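Local structure of amidohydrolase (Brucella melitensis biovar Abortus, 4F0L) at residues F69-A74 / L111-D116; P103-A108 / Q450-E455; M146-A151 / R200-G205; G294-L299 / G376-G381. The protein probably acts as a metal-dependent deaminase of the amidohydrolase family, with a single iron ion bound in its TIM-barrel fold. One frame throughout, in Å; residues are numbered along the deposited sequence.

Contact 1 of 4, residues F69-A74 / L111-D116; sequences FQYGMA and LRLYVD
Y71 turns one ring face to L113, whose CA and CB lie over it, and ends at the carboxylate of D116, so one residue makes both an apolar and a polar contact with helix 103-119. L113 CB is 4.0 Å from the Y71 centroid and 19° off the normal, a CH-pi contact. L113 CD1 reaches on to the ring rim, 3.5 Å from Y71 CD1. With Y71 CG anti to the backbone N (chi1 -179°), the ring is carried straight out of its loop to the helix. There the hydroxyl donates to D116 OD2 over 2.6 Å, using the anti lone pair of that oxygen, while the carboxylate stands almost perpendicular to the ring, the planes 84° apart. R112 comes in at the ring edge: its CG is 3.8 Å from Y71 OH, its chain is bent at chi2, and Y71 OH lies over one face of the guanidinium. The charge of R112 is met mainly by E446. R402 of the second subunit also bonds Y71 OH, and R420 of that subunit makes a cation-pi contact with the ring, so a tyrosine, aromatic and polar at once, suits this buried place. Segment 69-74 belongs to the loop that follows strand 56-66, with the iron ligands H65 at its end and H67 just beyond it, the His-X-His pair at the end of the first barrel strand that is usual in amidohydrolases.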
loop_
_atom_site.group_PDB
_atom_site.type_symbol
_atom_site.label_atom_id
_atom_site.label_comp_id
_atom_site.label_asym_id
_atom_site.label_seq_id
_atom_site.Cartn_x
_atom_site.Cartn_y
_atom_site.Cartn_z
ATOM N N PHE B 69 -15.588 -13.992 -6.481
ATOM C CA PHE B 69 -16.228 -13.249 -7.578
ATOM C C PHE B 69 -15.942 -11.757 -7.555
ATOM O O PHE B 69 -15.947 -11.127 -8.592
ATOM C CB PHE B 69 -17.747 -13.514 -7.639
ATOM C CG PHE B 69 -18.541 -12.841 -6.551
ATOM C CD1 PHE B 69 -19.039 -11.569 -6.729
ATOM C CD2 PHE B 69 -18.802 -13.497 -5.344
ATOM C CE1 PHE B 69 -19.781 -10.954 -5.720
ATOM C CE2 PHE B 69 -19.537 -12.896 -4.339
ATOM C CZ PHE B 69 -20.024 -11.614 -4.527
ATOM N N GLN B 70 -15.679 -11.211 -6.366
ATOM C CA GLN B 70 -15.428 -9.797 -6.217
ATOM C C GLN B 70 -14.114 -9.380 -6.861
ATOM O O GLN B 70 -13.925 -8.189 -7.167
ATOM C CB GLN B 70 -15.516 -9.361 -4.735
ATOM C CG GLN B 70 -16.942 -9.510 -4.187
ATOM C CD GLN B 70 -17.084 -9.133 -2.730
ATOM O OE1 GLN B 70 -16.198 -8.558 -2.143
ATOM N NE2 GLN B 70 -18.249 -9.398 -2.155
ATOM N N TYR B 71 -13.206 -10.335 -7.072
ATOM C CA TYR B 71 -11.963 -10.048 -7.805
ATOM C C TYR B 71 -12.288 -9.454 -9.173
ATOM O O TYR B 71 -11.529 -8.659 -9.703
ATOM C CB TYR B 71 -11.176 -11.326 -8.003
ATOM C CG TYR B 71 -9.830 -11.245 -8.723
ATOM C CD1 TYR B 71 -8.708 -10.671 -8.118
ATOM C CD2 TYR B 71 -9.672 -11.837 -9.982
ATOM C CE1 TYR B 71 -7.479 -10.629 -8.771
ATOM C CE2 TYR B 71 -8.457 -11.829 -10.631
ATOM C CZ TYR B 71 -7.354 -11.207 -10.029
ATOM O OH TYR B 71 -6.149 -11.223 -10.692
ATOM N N GLY B 72 -13.392 -9.893 -9.771
ATOM C CA GLY B 72 -13.811 -9.347 -11.061
ATOM C C GLY B 72 -14.136 -7.854 -11.020
ATOM O O GLY B 72 -14.006 -7.171 -12.022
ATOM N N MET B 73 -14.529 -7.340 -9.864
ATOM C CA MET B 73 -14.897 -5.930 -9.754
ATOM C C MET B 73 -13.774 -5.063 -9.209
ATOM O O MET B 73 -13.956 -3.847 -9.057
ATOM C CB MET B 73 -16.171 -5.753 -8.906
ATOM C CG MET B 73 -15.939 -5.777 -7.399
ATOM S SD MET B 73 -17.479 -5.926 -6.449
ATOM C CE MET B 73 -17.627 -4.231 -5.858
ATOM N N ALA B 74 -12.606 -5.652 -8.963
ATOM C CA ALA B 74 -11.489 -4.910 -8.375
ATOM C C ALA B 74 -11.124 -3.707 -9.259
ATOM O O ALA B 74 -10.917 -3.853 -10.464
ATOM C CB ALA B 74 -10.289 -5.826 -8.179
ATOM N N LEU B 111 -10.059 -18.872 -10.582
ATOM C CA LEU B 111 -8.732 -19.333 -10.979
ATOM C C LEU B 111 -7.735 -18.189 -11.044
ATOM O O LEU B 111 -6.638 -18.281 -10.447
ATOM C CB LEU B 111 -8.752 -20.133 -12.290
ATOM C CG LEU B 111 -7.374 -20.565 -12.824
ATOM C CD1 LEU B 111 -6.664 -21.461 -11.830
ATOM C CD2 LEU B 111 -7.486 -21.239 -14.194
ATOM N N ARG B 112 -8.094 -17.097 -11.721
ATOM C CA ARG B 112 -7.145 -16.004 -11.895
ATOM C C ARG B 112 -6.830 -15.330 -10.561
ATOM O O ARG B 112 -5.704 -14.894 -10.333
ATOM C CB ARG B 112 -7.661 -14.988 -12.911
ATOM C CG ARG B 112 -6.683 -13.897 -13.275
ATOM C CD ARG B 112 -5.433 -14.481 -13.948
ATOM N NE ARG B 112 -4.355 -13.512 -14.176
ATOM C CZ ARG B 112 -3.468 -13.112 -13.248
ATOM N NH1 ARG B 112 -3.488 -13.577 -12.015
ATOM N NH2 ARG B 112 -2.550 -12.225 -13.572
ATOM N N LEU B 113 -7.820 -15.257 -9.690
ATOM C CA LEU B 113 -7.602 -14.803 -8.312
ATOM C C LEU B 113 -6.631 -15.670 -7.523
ATOM O O LEU B 113 -5.706 -15.162 -6.853
ATOM C CB LEU B 113 -8.914 -14.777 -7.569
ATOM C CG LEU B 113 -8.777 -14.537 -6.067
ATOM C CD1 LEU B 113 -8.089 -13.211 -5.778
ATOM C CD2 LEU B 113 -10.132 -14.676 -5.332
ATOM N N TYR B 114 -6.827 -16.978 -7.612
ATOM C CA TYR B 114 -5.974 -17.881 -6.846
ATOM C C TYR B 114 -4.551 -17.866 -7.404
ATOM O O TYR B 114 -3.589 -17.991 -6.647
ATOM C CB TYR B 114 -6.580 -19.306 -6.756
ATOM C CG TYR B 114 -7.947 -19.372 -6.055
ATOM C CD1 TYR B 114 -8.340 -18.409 -5.119
ATOM C CD2 TYR B 114 -8.837 -20.398 -6.321
ATOM C CE1 TYR B 114 -9.581 -18.460 -4.506
ATOM C CE2 TYR B 114 -10.049 -20.464 -5.702
ATOM C CZ TYR B 114 -10.427 -19.496 -4.800
ATOM O OH TYR B 114 -11.657 -19.537 -4.177
ATOM N N VAL B 115 -4.398 -17.679 -8.720
ATOM C CA VAL B 115 -3.072 -17.472 -9.283
ATOM C C VAL B 115 -2.409 -16.202 -8.703
ATOM O O VAL B 115 -1.234 -16.201 -8.304
ATOM C CB VAL B 115 -3.115 -17.428 -10.814
ATOM C CG1 VAL B 115 -1.867 -16.724 -11.380
ATOM C CG2 VAL B 115 -3.305 -18.838 -11.392
ATOM N N ASP B 116 -3.158 -15.111 -8.686
ATOM C CA ASP B 116 -2.680 -13.856 -8.103
ATOM C C ASP B 116 -2.273 -14.065 -6.603
ATOM O O ASP B 116 -1.200 -13.640 -6.151
ATOM C CB ASP B 116 -3.817 -12.832 -8.242
ATOM C CG ASP B 116 -3.338 -11.451 -8.547
ATOM O OD1 ASP B 116 -2.317 -11.082 -7.920
ATOM O OD2 ASP B 116 -4.020 -10.716 -9.353
#

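Contact 2 of 4, residues P103-A108 / Q450-E455; sequences PEQAEA and QKALGE
Q105 NE2 gives its hydrogen to E455 OE1 over 2.8 Å, in a nearly straight bond with an N-H...O angle of 176°. The acceptor lies in the amide plane of Q105, while the donor meets the carboxylate on the anti side, 25° out of its plane. Both chains leave their helices alike, CG anti to the carbonyl carbon, and run extended from there, which lets them reach each other across the edge of the helix pair. The other end of the same amide is used too: Q105 OE1 accepts from the backbone N of T102, just ahead of the helix, and this should help fix which way round the amide lies. Helix 103-119 is an outer helix of the TIM barrel, between strands 56-66 and 122-129 and after helix 88-100, and the C-terminal helix 442-457 is laid across it from outside. The axes of the two short segments pass 9.2 Å apart, with 132° between their N-to-C directions, so nearer antiparallel than parallel. Alanine suits the middle of such a crossing because its methyl is all that has to fit: A452 CB lies 3.9 Å from Q105 CG and 4.2 Å from A108 CB. On its other flank helix 103-119 faces helix 145-157, where E107 pairs with R149 and A106 packs on M146.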
loop_
_atom_site.group_PDB
_atom_site.type_symbol
_atom_site.label_atom_id
_atom_site.label_comp_id
_atom_site.label_asym_id
_atom_site.label_seq_id
_atom_site.Cartn_x
_atom_site.Cartn_y
_atom_site.Cartn_z
ATOM N N PRO B 103 -21.583 -20.076 -13.777
ATOM C CA PRO B 103 -20.577 -20.951 -13.160
ATOM C C PRO B 103 -19.240 -20.997 -13.927
ATOM O O PRO B 103 -18.180 -21.023 -13.312
ATOM C CB PRO B 103 -21.258 -22.326 -13.164
ATOM C CG PRO B 103 -22.717 -22.012 -13.176
ATOM C CD PRO B 103 -22.843 -20.792 -14.056
ATOM N N GLU B 104 -19.300 -20.985 -15.263
ATOM C CA GLU B 104 -18.112 -20.938 -16.096
ATOM C C GLU B 104 -17.301 -19.684 -15.780
ATOM O O GLU B 104 -16.072 -19.727 -15.644
ATOM C CB GLU B 104 -18.523 -20.944 -17.577
ATOM C CG GLU B 104 -19.167 -22.245 -18.064
ATOM C CD GLU B 104 -20.653 -22.413 -17.722
ATOM O OE1 GLU B 104 -21.331 -21.489 -17.192
ATOM O OE2 GLU B 104 -21.154 -23.521 -18.010
ATOM N N GLN B 105 -17.994 -18.552 -15.667
ATOM C CA GLN B 105 -17.311 -17.286 -15.342
ATOM C C GLN B 105 -16.734 -17.319 -13.927
ATOM O O GLN B 105 -15.620 -16.854 -13.693
ATOM C CB GLN B 105 -18.249 -16.086 -15.507
ATOM C CG GLN B 105 -18.633 -15.806 -16.946
ATOM C CD GLN B 105 -19.832 -14.903 -17.072
ATOM O OE1 GLN B 105 -20.561 -14.666 -16.096
ATOM N NE2 GLN B 105 -20.060 -14.413 -18.285
ATOM N N ALA B 106 -17.482 -17.882 -12.998
ATOM C CA ALA B 106 -17.035 -17.947 -11.627
ATOM C C ALA B 106 -15.758 -18.778 -11.507
ATOM O O ALA B 106 -14.878 -18.428 -10.738
ATOM C CB ALA B 106 -18.113 -18.522 -10.746
ATOM N N GLU B 107 -15.645 -19.843 -12.284
ATOM C CA GLU B 107 -14.438 -20.657 -12.244
ATOM C C GLU B 107 -13.242 -19.889 -12.791
ATOM O O GLU B 107 -12.150 -19.957 -12.229
ATOM C CB GLU B 107 -14.612 -21.953 -13.028
ATOM C CG GLU B 107 -13.439 -22.920 -12.832
ATOM C CD GLU B 107 -13.587 -24.264 -13.538
ATOM O OE1 GLU B 107 -14.711 -24.631 -13.936
ATOM O OE2 GLU B 107 -12.558 -24.963 -13.677
ATOM N N ALA B 108 -13.445 -19.187 -13.911
ATOM C CA ALA B 108 -12.396 -18.364 -14.534
ATOM C C ALA B 108 -11.892 -17.251 -13.636
ATOM O O ALA B 108 -10.672 -17.051 -13.502
ATOM C CB ALA B 108 -12.886 -17.774 -15.848
ATOM N N GLN B 450 -10.027 -12.469 -18.776
ATOM C CA GLN B 450 -10.397 -11.300 -19.608
ATOM C C GLN B 450 -11.654 -11.598 -20.439
ATOM O O GLN B 450 -12.511 -10.728 -20.593
ATOM C CB GLN B 450 -9.253 -10.848 -20.528
ATOM C CG GLN B 450 -8.037 -10.284 -19.789
ATOM C CD GLN B 450 -8.374 -9.030 -19.006
ATOM O OE1 GLN B 450 -9.277 -8.300 -19.371
ATOM N NE2 GLN B 450 -7.676 -8.802 -17.914
ATOM N N LYS B 451 -11.798 -12.841 -20.900
ATOM C CA LYS B 451 -13.015 -13.244 -21.610
ATOM C C LYS B 451 -14.229 -13.122 -20.684
ATOM O O LYS B 451 -15.205 -12.455 -21.028
ATOM C CB LYS B 451 -12.860 -14.663 -22.151
ATOM C CG LYS B 451 -13.957 -15.136 -23.105
ATOM C CD LYS B 451 -13.634 -16.550 -23.615
ATOM C CE LYS B 451 -14.856 -17.325 -24.149
ATOM N NZ LYS B 451 -15.021 -17.325 -25.636
ATOM N N ALA B 452 -14.144 -13.688 -19.480
ATOM C CA ALA B 452 -15.246 -13.585 -18.510
ATOM C C ALA B 452 -15.580 -12.122 -18.133
ATOM O O ALA B 452 -16.745 -11.728 -18.074
ATOM C CB ALA B 452 -14.966 -14.421 -17.259
ATOM N N LEU B 453 -14.560 -11.305 -17.929
ATOM C CA LEU B 453 -14.753 -9.893 -17.603
ATOM C C LEU B 453 -15.516 -9.160 -18.720
ATOM O O LEU B 453 -16.491 -8.430 -18.454
ATOM C CB LEU B 453 -13.380 -9.241 -17.318
ATOM C CG LEU B 453 -13.371 -8.013 -16.397
ATOM C CD1 LEU B 453 -14.238 -8.241 -15.158
ATOM C CD2 LEU B 453 -11.939 -7.648 -15.992
ATOM N N GLY B 454 -15.067 -9.357 -19.960
ATOM C CA GLY B 454 -15.729 -8.801 -21.111
ATOM C C GLY B 454 -17.199 -9.158 -21.140
ATOM O O GLY B 454 -18.033 -8.298 -21.401
ATOM N N GLU B 455 -17.522 -10.423 -20.861
ATOM C CA GLU B 455 -18.913 -10.861 -20.840
ATOM C C GLU B 455 -19.691 -10.128 -19.740
ATOM O O GLU B 455 -20.797 -9.643 -19.964
ATOM C CB GLU B 455 -19.014 -12.375 -20.660
ATOM C CG GLU B 455 -18.524 -13.180 -21.865
ATOM C CD GLU B 455 -18.139 -14.610 -21.528
ATOM O OE1 GLU B 455 -18.228 -15.012 -20.345
ATOM O OE2 GLU B 455 -17.737 -15.347 -22.444
#

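Contact 3 of 4, residues M146-A151 / R200-G205; sequences MADRIA and RKTLEG
The carboxylate of D148 is approached by T202 OG1 from above its plane, the hydroxyl standing 67° out of it as it donates to OD1 over 2.7 Å. N142 and S144 bond the two oxygens as well, OD2 and OD1 respectively, so three groups bond the carboxylate, OD1 taking two of them, which probably limits its rotation. Helices 145-157 and 189-203, which meet here, are successive outer helices of the TIM barrel; they follow the neighbouring parallel strands 122-129 and 160-167. T202 serves both chemistries of the seam. With OG1 beside its own backbone N (chi1 -68°), the hydroxyl faces D148, while CG2, anti to that N, is left for the apolar side. OG1 has a second acceptor nearby, G198 O one helical turn back, and its one proton must be shared between the two or serve one at a time. Within segment 200-205, R200 NH1 bridges E204 OE2, and R200 NH2 pairs with E197. Deeper in, an alanine allows the helices to come close and leucine fills towards strand 160-167, where A151 touches L161 and L203 touches L163. The methyl A151 CB is 4.0 Å from T202 CG2 and equally 4.0 Å from L203 CD2.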
loop_
_atom_site.group_PDB
_atom_site.type_symbol
_atom_site.label_atom_id
_atom_site.label_comp_id
_atom_site.label_asym_id
_atom_site.label_seq_id
_atom_site.Cartn_x
_atom_site.Cartn_y
_atom_site.Cartn_z
ATOM N N MET B 146 -21.731 -24.058 -7.800
ATOM C CA MET B 146 -20.818 -22.920 -7.680
ATOM C C MET B 146 -19.639 -23.239 -6.774
ATOM O O MET B 146 -18.515 -22.818 -7.063
ATOM C CB MET B 146 -21.542 -21.653 -7.203
ATOM C CG MET B 146 -22.356 -20.982 -8.304
ATOM S SD MET B 146 -21.289 -20.282 -9.562
ATOM C CE MET B 146 -22.309 -18.988 -10.262
ATOM N N ALA B 147 -19.879 -24.024 -5.716
ATOM C CA ALA B 147 -18.788 -24.506 -4.836
ATOM C C ALA B 147 -17.868 -25.462 -5.590
ATOM O O ALA B 147 -16.634 -25.442 -5.385
ATOM C CB ALA B 147 -19.321 -25.166 -3.545
ATOM N N ASP B 148 -18.445 -26.290 -6.465
ATOM C CA ASP B 148 -17.649 -27.181 -7.305
ATOM C C ASP B 148 -16.701 -26.382 -8.230
ATOM O O ASP B 148 -15.579 -26.816 -8.529
ATOM C CB ASP B 148 -18.528 -28.086 -8.168
ATOM C CG ASP B 148 -19.488 -28.969 -7.358
ATOM O OD1 ASP B 148 -19.455 -29.032 -6.106
ATOM O OD2 ASP B 148 -20.320 -29.608 -8.021
ATOM N N ARG B 149 -17.184 -25.240 -8.720
ATOM C CA ARG B 149 -16.341 -24.357 -9.551
ATOM C C ARG B 149 -15.146 -23.787 -8.778
ATOM O O ARG B 149 -14.019 -23.698 -9.320
ATOM C CB ARG B 149 -17.167 -23.226 -10.136
ATOM C CG ARG B 149 -18.268 -23.706 -11.076
ATOM C CD ARG B 149 -17.689 -24.388 -12.308
ATOM N NE ARG B 149 -18.736 -24.747 -13.251
ATOM C CZ ARG B 149 -18.562 -24.922 -14.564
ATOM N NH1 ARG B 149 -17.378 -24.751 -15.156
ATOM N NH2 ARG B 149 -19.598 -25.261 -15.310
ATOM N N ILE B 150 -15.391 -23.417 -7.518
ATOM C CA ILE B 150 -14.333 -22.945 -6.619
ATOM C C ILE B 150 -13.294 -24.028 -6.466
ATOM O O ILE B 150 -12.092 -23.790 -6.678
ATOM C CB ILE B 150 -14.895 -22.559 -5.235
ATOM C CG1 ILE B 150 -15.793 -21.334 -5.333
ATOM C CG2 ILE B 150 -13.787 -22.349 -4.217
ATOM C CD1 ILE B 150 -15.190 -20.146 -6.059
ATOM N N ALA B 151 -13.757 -25.234 -6.144
ATOM C CA ALA B 151 -12.855 -26.337 -5.963
ATOM C C ALA B 151 -12.077 -26.691 -7.247
ATOM O O ALA B 151 -10.883 -26.986 -7.165
ATOM C CB ALA B 151 -13.575 -27.539 -5.404
ATOM N N ARG B 200 -18.869 -31.770 0.309
ATOM C CA ARG B 200 -18.057 -32.876 0.848
ATOM C C ARG B 200 -17.696 -33.907 -0.241
ATOM O O ARG B 200 -16.554 -34.338 -0.338
ATOM C CB ARG B 200 -18.762 -33.568 2.020
ATOM C CG ARG B 200 -17.884 -34.567 2.762
ATOM C CD ARG B 200 -18.702 -35.505 3.637
ATOM N NE ARG B 200 -19.729 -36.212 2.887
ATOM C CZ ARG B 200 -19.501 -37.201 2.007
ATOM N NH1 ARG B 200 -18.266 -37.618 1.718
ATOM N NH2 ARG B 200 -20.530 -37.792 1.393
ATOM N N LYS B 201 -18.669 -34.315 -1.040
ATOM C CA LYS B 201 -18.402 -35.255 -2.114
ATOM C C LYS B 201 -17.416 -34.683 -3.105
ATOM O O LYS B 201 -16.477 -35.340 -3.489
ATOM C CB LYS B 201 -19.686 -35.647 -2.845
ATOM C CG LYS B 201 -20.582 -36.527 -2.017
ATOM C CD LYS B 201 -21.967 -36.676 -2.653
ATOM C CE LYS B 201 -22.855 -37.561 -1.798
ATOM N NZ LYS B 201 -24.299 -37.243 -1.933
ATOM N N THR B 202 -17.623 -33.445 -3.514
ATOM C CA THR B 202 -16.698 -32.788 -4.425
ATOM C C THR B 202 -15.266 -32.719 -3.901
ATOM O O THR B 202 -14.321 -32.877 -4.673
ATOM C CB THR B 202 -17.199 -31.376 -4.730
ATOM O OG1 THR B 202 -18.394 -31.492 -5.509
ATOM C CG2 THR B 202 -16.181 -30.579 -5.479
ATOM N N LEU B 203 -15.103 -32.462 -2.605
ATOM C CA LEU B 203 -13.773 -32.331 -2.014
ATOM C C LEU B 203 -13.067 -33.669 -1.723
ATOM O O LEU B 203 -11.923 -33.688 -1.312
ATOM C CB LEU B 203 -13.852 -31.489 -0.755
ATOM C CG LEU B 203 -14.161 -30.006 -1.013
ATOM C CD1 LEU B 203 -14.265 -29.262 0.315
ATOM C CD2 LEU B 203 -13.125 -29.339 -1.890
ATOM N N GLU B 204 -13.742 -34.788 -1.958
ATOM C CA GLU B 204 -13.086 -36.086 -1.843
ATOM C C GLU B 204 -11.946 -36.131 -2.826
ATOM O O GLU B 204 -12.117 -35.815 -3.985
ATOM C CB GLU B 204 -14.065 -37.235 -2.130
ATOM C CG GLU B 204 -14.915 -37.558 -0.918
ATOM C CD GLU B 204 -15.994 -38.585 -1.194
ATOM O OE1 GLU B 204 -16.048 -39.137 -2.313
ATOM O OE2 GLU B 204 -16.784 -38.843 -0.270
ATOM N N GLY B 205 -10.777 -36.517 -2.370
ATOM C CA GLY B 205 -9.615 -36.483 -3.243
ATOM C C GLY B 205 -8.981 -35.111 -3.434
ATOM O O GLY B 205 -7.957 -35.004 -4.095
#

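Contact 4 of 4, residues G294-L299 / G376-G381; sequences GAIAGL and GNIAMG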
loop_
_atom_site.group_PDB
_atom_site.type_symbol
_atom_site.label_atom_id
_atom_site.label_comp_id
_atom_site.label_asym_id
_atom_site.label_seq_id
_atom_site.Cartn_x
_atom_site.Cartn_y
_atom_site.Cartn_z
ATOM N N GLY B 294 -10.311 -17.696 22.476
ATOM C CA GLY B 294 -9.434 -18.322 21.485
ATOM C C GLY B 294 -9.863 -18.140 20.037
ATOM O O GLY B 294 -9.246 -18.714 19.135
ATOM N N ALA B 295 -10.924 -17.356 19.806
ATOM C CA ALA B 295 -11.426 -17.082 18.458
ATOM C C ALA B 295 -10.362 -16.345 17.676
ATOM O O ALA B 295 -9.680 -15.504 18.219
ATOM C CB ALA B 295 -12.686 -16.235 18.520
ATOM N N ILE B 296 -10.201 -16.687 16.402
ATOM C CA ILE B 296 -9.207 -16.023 15.562
ATOM C C ILE B 296 -9.825 -14.797 14.918
ATOM O O ILE B 296 -10.939 -14.890 14.376
ATOM C CB ILE B 296 -8.736 -16.924 14.424
ATOM C CG1 ILE B 296 -8.149 -18.226 14.982
ATOM C CG2 ILE B 296 -7.758 -16.150 13.523
ATOM C CD1 ILE B 296 -7.010 -18.022 15.959
ATOM N N ALA B 297 -9.121 -13.660 14.976
ATOM C CA ALA B 297 -9.559 -12.440 14.298
ATOM C C ALA B 297 -9.234 -12.535 12.817
ATOM O O ALA B 297 -8.054 -12.637 12.459
ATOM C CB ALA B 297 -8.886 -11.195 14.922
ATOM N N GLY B 298 -10.249 -12.528 11.961
ATOM C CA GLY B 298 -10.048 -12.595 10.514
ATOM C C GLY B 298 -9.947 -11.188 9.975
ATOM O O GLY B 298 -10.954 -10.599 9.572
ATOM N N LEU B 299 -8.738 -10.633 9.996
ATOM C CA LEU B 299 -8.530 -9.240 9.622
ATOM C C LEU B 299 -8.382 -9.089 8.108
ATOM O O LEU B 299 -7.652 -9.859 7.450
ATOM C CB LEU B 299 -7.289 -8.692 10.346
ATOM C CG LEU B 299 -7.307 -8.750 11.884
ATOM C CD1 LEU B 299 -6.066 -8.037 12.467
ATOM C CD2 LEU B 299 -8.614 -8.123 12.445
ATOM N N GLY B 376 -3.772 -17.571 10.914
ATOM C CA GLY B 376 -4.337 -17.986 9.653
ATOM C C GLY B 376 -4.521 -19.482 9.526
ATOM O O GLY B 376 -5.579 -19.954 9.165
ATOM N N ASN B 377 -3.478 -20.239 9.822
ATOM C CA ASN B 377 -3.594 -21.708 9.726
ATOM C C ASN B 377 -4.611 -22.287 10.719
ATOM O O ASN B 377 -5.310 -23.217 10.386
ATOM C CB ASN B 377 -2.227 -22.368 9.825
ATOM C CG ASN B 377 -1.511 -22.345 8.502
ATOM O OD1 ASN B 377 -2.159 -22.291 7.446
ATOM N ND2 ASN B 377 -0.158 -22.356 8.529
ATOM N N ILE B 378 -4.711 -21.704 11.919
ATOM C CA ILE B 378 -5.726 -22.140 12.883
ATOM C C ILE B 378 -7.147 -21.887 12.329
ATOM O O ILE B 378 -7.973 -22.785 12.329
ATOM C CB ILE B 378 -5.527 -21.482 14.279
ATOM C CG1 ILE B 378 -4.205 -21.963 14.946
ATOM C CG2 ILE B 378 -6.761 -21.706 15.167
ATOM C CD1 ILE B 378 -3.703 -21.064 16.085
ATOM N N ALA B 379 -7.406 -20.674 11.823
ATOM C CA ALA B 379 -8.716 -20.353 11.205
ATOM C C ALA B 379 -9.039 -21.257 10.028
ATOM O O ALA B 379 -10.224 -21.462 9.693
ATOM C CB ALA B 379 -8.764 -18.888 10.736
ATOM N N MET B 380 -8.001 -21.747 9.348
ATOM C CA MET B 380 -8.210 -22.586 8.159
ATOM C C MET B 380 -8.417 -24.073 8.551
ATOM O O MET B 380 -8.635 -24.906 7.677
ATOM C CB MET B 380 -7.034 -22.491 7.193
ATOM C CG MET B 380 -6.825 -21.132 6.539
ATOM S SD MET B 380 -8.135 -20.567 5.478
ATOM C CE MET B 380 -9.350 -19.997 6.678
ATOM N N GLY B 381 -8.342 -24.396 9.840
ATOM C CA GLY B 381 -8.462 -25.777 10.293
ATOM C C GLY B 381 -7.212 -26.605 10.058
ATOM O O GLY B 381 -7.287 -27.826 9.960
#
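This is a purely apolar contact, strand against helix end, buried near the centre of the chain: the first residue of strand 296-299 meets the last turn of helix 364-379. No hydrogen bond joins the two segments. I296 does the work from the strand, its two branches dividing between neighbouring residues of one turn. CG1 stands anti to the carbonyl carbon (chi1 -58°) and CG2 anti to the backbone N, which sends CG1 and CD1 to I378 and CG2 to A379. I296 CG1 lies 3.8 Å from I378 CG2, and I296 CD1 is at the same 3.8 Å from that methyl; the two isoleucines cross at about a right angle. I296 CG2 rests on A379 CB at 4.0 Å, where a short side chain lets the helix draw close to the strand. In the TIM barrel the metal lies at the C-terminal ends of the strands, whereas I296 opens its strand, consistent with the helix end packing toward the N-terminal mouth of the barrel. Around it, A379 also touches L64 of strand 56-66, I378 touches K323 of strand 323-326, and A379 O accepts a bond from H239. A297, next along the strand, points its CB away from the helix and packs on M290 of the outer helix 284-293. Both segments hold a glycine closing a helix in a Schellman motif, G294 after helix 284-293 and G381 after helix 364-379. Positive phi favours glycine at each, and G294, at 93°, would have a CB jammed against the preceding carbonyl oxygen.

Overall arrangement
Contacts 1 and 4 are buried, contacts 2 and 3 only partly so, and the chemistry follows. Contact 4 is wholly hydrocarbon, probably toward the N-terminal side of the barrel. Contact 1, on the loop after the first barrel strand, combines ring packing with a charged group beside the second subunit. The outer contacts 2 and 3 each pair one side-chain hydrogen bond with small methyl packing between helices. Helix 103-119 serves both contacts 1 and 2, and L453 of contact 2 touches G72 of contact 1. Contacts 2 and 3 are joined by the E107-R149 salt bridge, contacts 1 and 3 by Y114 against I150. Contact 4 touches none of them.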